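Local coordinates for protein SnoN,Epimerase SnoN (Streptomyces nogalater, PDB 5EP9) that acts as a non-heme iron, 2-oxoglutarate-dependent epimerase in the biosynthesis of the polyketide nogalamycin, at residues P49-Y60 with T96-I106. Numbering follows the deposited sequence.
Sequences PGVLDAGEVAEY and TMRRLATHPRI
Y60 lays its ring over L100, whose CB sits 3.9 Å from the ring centroid and only 14° off the ring normal, a CH-pi contact. Both methyls of L100 reach the same ring, while T96 CG2 packs 3.7 Å from Y60 CD1. With CG anti to the carbonyl carbon (chi1 -61°), the tyrosine is directed from helix 54-60 across to helix 96-101. A serine here would probably strip L100 and T96 of their aromatic partner and open a gap between the two helices. Nearer solvent, E59 OE2 forms a long, weak salt bridge of 3.4 Å with R99 NH1, and a water joins the same oxygen to T96 OG1.

V51 closes the far end, its CG2 meeting I106 CG1 at 4.0 Å. The poorly ordered R105 guanidinium lies with one face over V51 CA, its NE 4.1 Å from V51 CG2, and R105 NH1 comes within 3.1 Å of G50 O.

H103 makes a second polar link, a straight one. Its NE2 donates to E56 OE2 (2.8 Å, N-H...O 164°), and the oxygen lies nearly in the imidazole plane although it is approached from above the carboxylate plane. The other oxygen, OE1, accepts from D53 N, so E56, which completes a capping box with D53, is held at both oxygens. On the imidazole, ND1 accepts a weak bond from R105 N, making H103 the N-cap of the helix that begins at 104, and L52 CD2 rests over one face, opposite P104 CD.

Both segments belong to the 14-202 part of the fused chain. The side chain of I106 is about 12 Å from the bound 2-oxoglutarate. The loop residue L52 and I106 pack on strand 157-162, and M97 of helix 96-101 on strand 118-128, both in the large antiparallel sheet of the cupin-type double-stranded beta-helix seen in PhyH-like oxygenases.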
# COMPACT_ATOMS: atom_id res chain seq x y z
N PRO A 49 -5.35 14.60 -1.92
CA PRO A 49 -4.68 15.20 -3.11
C PRO A 49 -3.34 15.93 -2.82
O PRO A 49 -3.16 16.43 -1.75
CB PRO A 49 -5.68 16.21 -3.63
CG PRO A 49 -6.53 16.56 -2.44
CD PRO A 49 -6.56 15.35 -1.52
N GLY A 50 -2.42 15.88 -3.77
CA GLY A 50 -1.22 16.72 -3.76
C GLY A 50 -0.36 16.46 -2.53
O GLY A 50 0.11 17.32 -1.90
N VAL A 51 -0.20 15.19 -2.20
CA VAL A 51 0.65 14.85 -1.09
C VAL A 51 2.16 15.06 -1.47
O VAL A 51 2.96 15.40 -0.63
CB VAL A 51 0.28 13.48 -0.55
CG1 VAL A 51 0.96 12.36 -1.29
CG2 VAL A 51 0.66 13.40 0.85
N LEU A 52 2.50 14.81 -2.72
CA LEU A 52 3.77 15.14 -3.30
C LEU A 52 3.67 16.34 -4.20
O LEU A 52 2.67 16.53 -4.91
CB LEU A 52 4.29 13.99 -4.17
CG LEU A 52 4.52 12.65 -3.50
CD1 LEU A 52 5.07 11.62 -4.51
CD2 LEU A 52 5.47 12.78 -2.31
N ASP A 53 4.69 17.19 -4.15
CA ASP A 53 4.70 18.31 -5.07
C ASP A 53 5.16 17.85 -6.46
O ASP A 53 5.53 16.68 -6.61
CB ASP A 53 5.44 19.52 -4.48
CG ASP A 53 6.95 19.30 -4.35
OD1 ASP A 53 7.55 18.57 -5.17
OD2 ASP A 53 7.49 20.00 -3.45
N ALA A 54 5.22 18.76 -7.44
CA ALA A 54 5.52 18.37 -8.82
C ALA A 54 7.02 17.86 -8.95
O ALA A 54 7.27 16.90 -9.69
CB ALA A 54 5.31 19.55 -9.76
N GLY A 55 7.93 18.54 -8.28
CA GLY A 55 9.32 18.10 -8.29
C GLY A 55 9.55 16.70 -7.69
O GLY A 55 10.35 15.89 -8.20
N GLU A 56 8.84 16.45 -6.61
CA GLU A 56 8.91 15.15 -5.95
C GLU A 56 8.38 14.10 -6.81
O GLU A 56 8.98 13.01 -6.94
CB GLU A 56 8.15 15.17 -4.67
CG GLU A 56 8.82 16.04 -3.59
CD GLU A 56 7.96 16.05 -2.30
OE1 GLU A 56 6.75 16.37 -2.33
OE2 GLU A 56 8.57 15.88 -1.24
N VAL A 57 7.21 14.37 -7.41
CA VAL A 57 6.69 13.42 -8.35
C VAL A 57 7.76 13.08 -9.45
O VAL A 57 8.06 11.94 -9.78
CB VAL A 57 5.37 13.91 -8.97
CG1 VAL A 57 5.02 13.03 -10.13
CG2 VAL A 57 4.25 13.87 -7.94
N ALA A 58 8.29 14.09 -10.06
CA ALA A 58 9.31 13.90 -11.18
C ALA A 58 10.60 13.15 -10.75
O ALA A 58 11.01 12.17 -11.42
CB ALA A 58 9.75 15.17 -11.76
N GLU A 59 11.05 13.47 -9.57
CA GLU A 59 12.05 12.60 -8.92
C GLU A 59 11.68 11.07 -8.65
O GLU A 59 12.41 10.14 -9.11
CB GLU A 59 12.39 13.16 -7.60
CG GLU A 59 13.72 12.55 -7.14
CD GLU A 59 14.25 13.05 -5.79
OE1 GLU A 59 13.57 13.88 -5.11
OE2 GLU A 59 15.34 12.51 -5.42
N TYR A 60 10.56 10.83 -7.98
CA TYR A 60 10.16 9.45 -7.64
C TYR A 60 9.78 8.70 -8.92
O TYR A 60 10.03 7.55 -9.06
CB TYR A 60 9.10 9.43 -6.54
CG TYR A 60 9.62 10.03 -5.28
CD1 TYR A 60 10.79 9.54 -4.69
CD2 TYR A 60 8.96 11.07 -4.62
CE1 TYR A 60 11.34 10.13 -3.54
CE2 TYR A 60 9.47 11.61 -3.44
CZ TYR A 60 10.67 11.13 -2.92
OH TYR A 60 11.15 11.64 -1.74
N THR A 96 16.07 6.41 -2.73
CA THR A 96 15.22 7.39 -3.20
C THR A 96 13.75 6.82 -2.85
O THR A 96 12.98 7.49 -2.20
CB THR A 96 15.41 7.62 -4.71
OG1 THR A 96 16.64 8.31 -4.94
CG2 THR A 96 14.29 8.49 -5.27
N MET A 97 13.54 5.56 -3.10
CA MET A 97 12.40 4.94 -2.62
C MET A 97 12.24 4.85 -1.08
O MET A 97 11.11 5.00 -0.56
CB MET A 97 12.18 3.54 -3.29
CG MET A 97 11.93 3.64 -4.79
SD MET A 97 10.51 4.74 -5.07
CE MET A 97 10.59 4.97 -6.81
N ARG A 98 13.31 4.70 -0.36
CA ARG A 98 13.20 4.79 1.06
C ARG A 98 12.77 6.17 1.50
O ARG A 98 12.07 6.27 2.54
CB ARG A 98 14.52 4.38 1.79
CG ARG A 98 14.32 4.01 3.28
CD ARG A 98 15.67 3.59 3.90
NE ARG A 98 15.55 2.93 5.21
CZ ARG A 98 15.32 3.55 6.38
NH1 ARG A 98 15.12 4.87 6.43
NH2 ARG A 98 15.33 2.87 7.55
N ARG A 99 13.27 7.22 0.83
CA ARG A 99 12.82 8.57 1.20
C ARG A 99 11.32 8.71 0.97
O ARG A 99 10.62 9.37 1.71
CB ARG A 99 13.55 9.71 0.49
CG ARG A 99 14.98 9.88 1.04
CD ARG A 99 15.74 11.10 0.53
NE ARG A 99 16.53 10.77 -0.63
CZ ARG A 99 16.14 10.92 -1.89
NH1 ARG A 99 14.91 11.40 -2.21
NH2 ARG A 99 17.01 10.53 -2.84
N LEU A 100 10.84 8.12 -0.09
CA LEU A 100 9.37 8.15 -0.33
C LEU A 100 8.59 7.37 0.74
O LEU A 100 7.51 7.79 1.19
CB LEU A 100 9.01 7.70 -1.77
CG LEU A 100 7.57 7.63 -2.14
CD1 LEU A 100 6.85 8.95 -1.97
CD2 LEU A 100 7.48 7.12 -3.56
N ALA A 101 9.09 6.19 1.08
CA ALA A 101 8.50 5.32 2.10
C ALA A 101 8.38 5.97 3.47
O ALA A 101 7.41 5.76 4.19
CB ALA A 101 9.29 4.04 2.22
N THR A 102 9.35 6.81 3.78
CA THR A 102 9.39 7.58 5.02
C THR A 102 9.13 9.08 4.84
O THR A 102 9.33 9.84 5.73
CB THR A 102 10.75 7.38 5.74
OG1 THR A 102 11.80 7.72 4.86
CG2 THR A 102 10.91 5.92 6.14
N HIS A 103 8.60 9.47 3.70
CA HIS A 103 8.25 10.82 3.43
C HIS A 103 7.57 11.47 4.63
O HIS A 103 6.55 10.95 5.14
CB HIS A 103 7.34 10.85 2.21
CG HIS A 103 7.17 12.21 1.63
ND1 HIS A 103 6.29 13.12 2.16
CD2 HIS A 103 7.83 12.84 0.63
CE1 HIS A 103 6.41 14.26 1.49
NE2 HIS A 103 7.33 14.11 0.55
N PRO A 104 8.00 12.64 5.03
CA PRO A 104 7.43 13.20 6.27
C PRO A 104 5.94 13.47 6.27
O PRO A 104 5.30 13.32 7.30
CB PRO A 104 8.21 14.57 6.51
CG PRO A 104 9.46 14.42 5.70
CD PRO A 104 9.20 13.37 4.59
N ARG A 105 5.45 13.97 5.18
CA ARG A 105 4.05 14.27 5.09
C ARG A 105 3.17 13.03 5.02
O ARG A 105 2.14 12.96 5.64
CB ARG A 105 3.83 15.20 3.89
CG ARG A 105 2.42 15.73 3.88
CD ARG A 105 2.26 16.98 3.07
NE ARG A 105 0.81 17.03 2.78
CZ ARG A 105 0.24 17.66 1.75
NH1 ARG A 105 0.99 18.34 0.88
NH2 ARG A 105 -1.09 17.61 1.61
N ILE A 106 3.57 12.06 4.21
CA ILE A 106 2.87 10.80 4.11
C ILE A 106 2.85 10.10 5.48
O ILE A 106 1.82 9.57 5.95
CB ILE A 106 3.51 9.91 3.05
CG1 ILE A 106 3.31 10.55 1.70
CG2 ILE A 106 2.87 8.50 3.07
CD1 ILE A 106 3.81 9.78 0.51
O HOH W 1 16.50 10.68 -6.97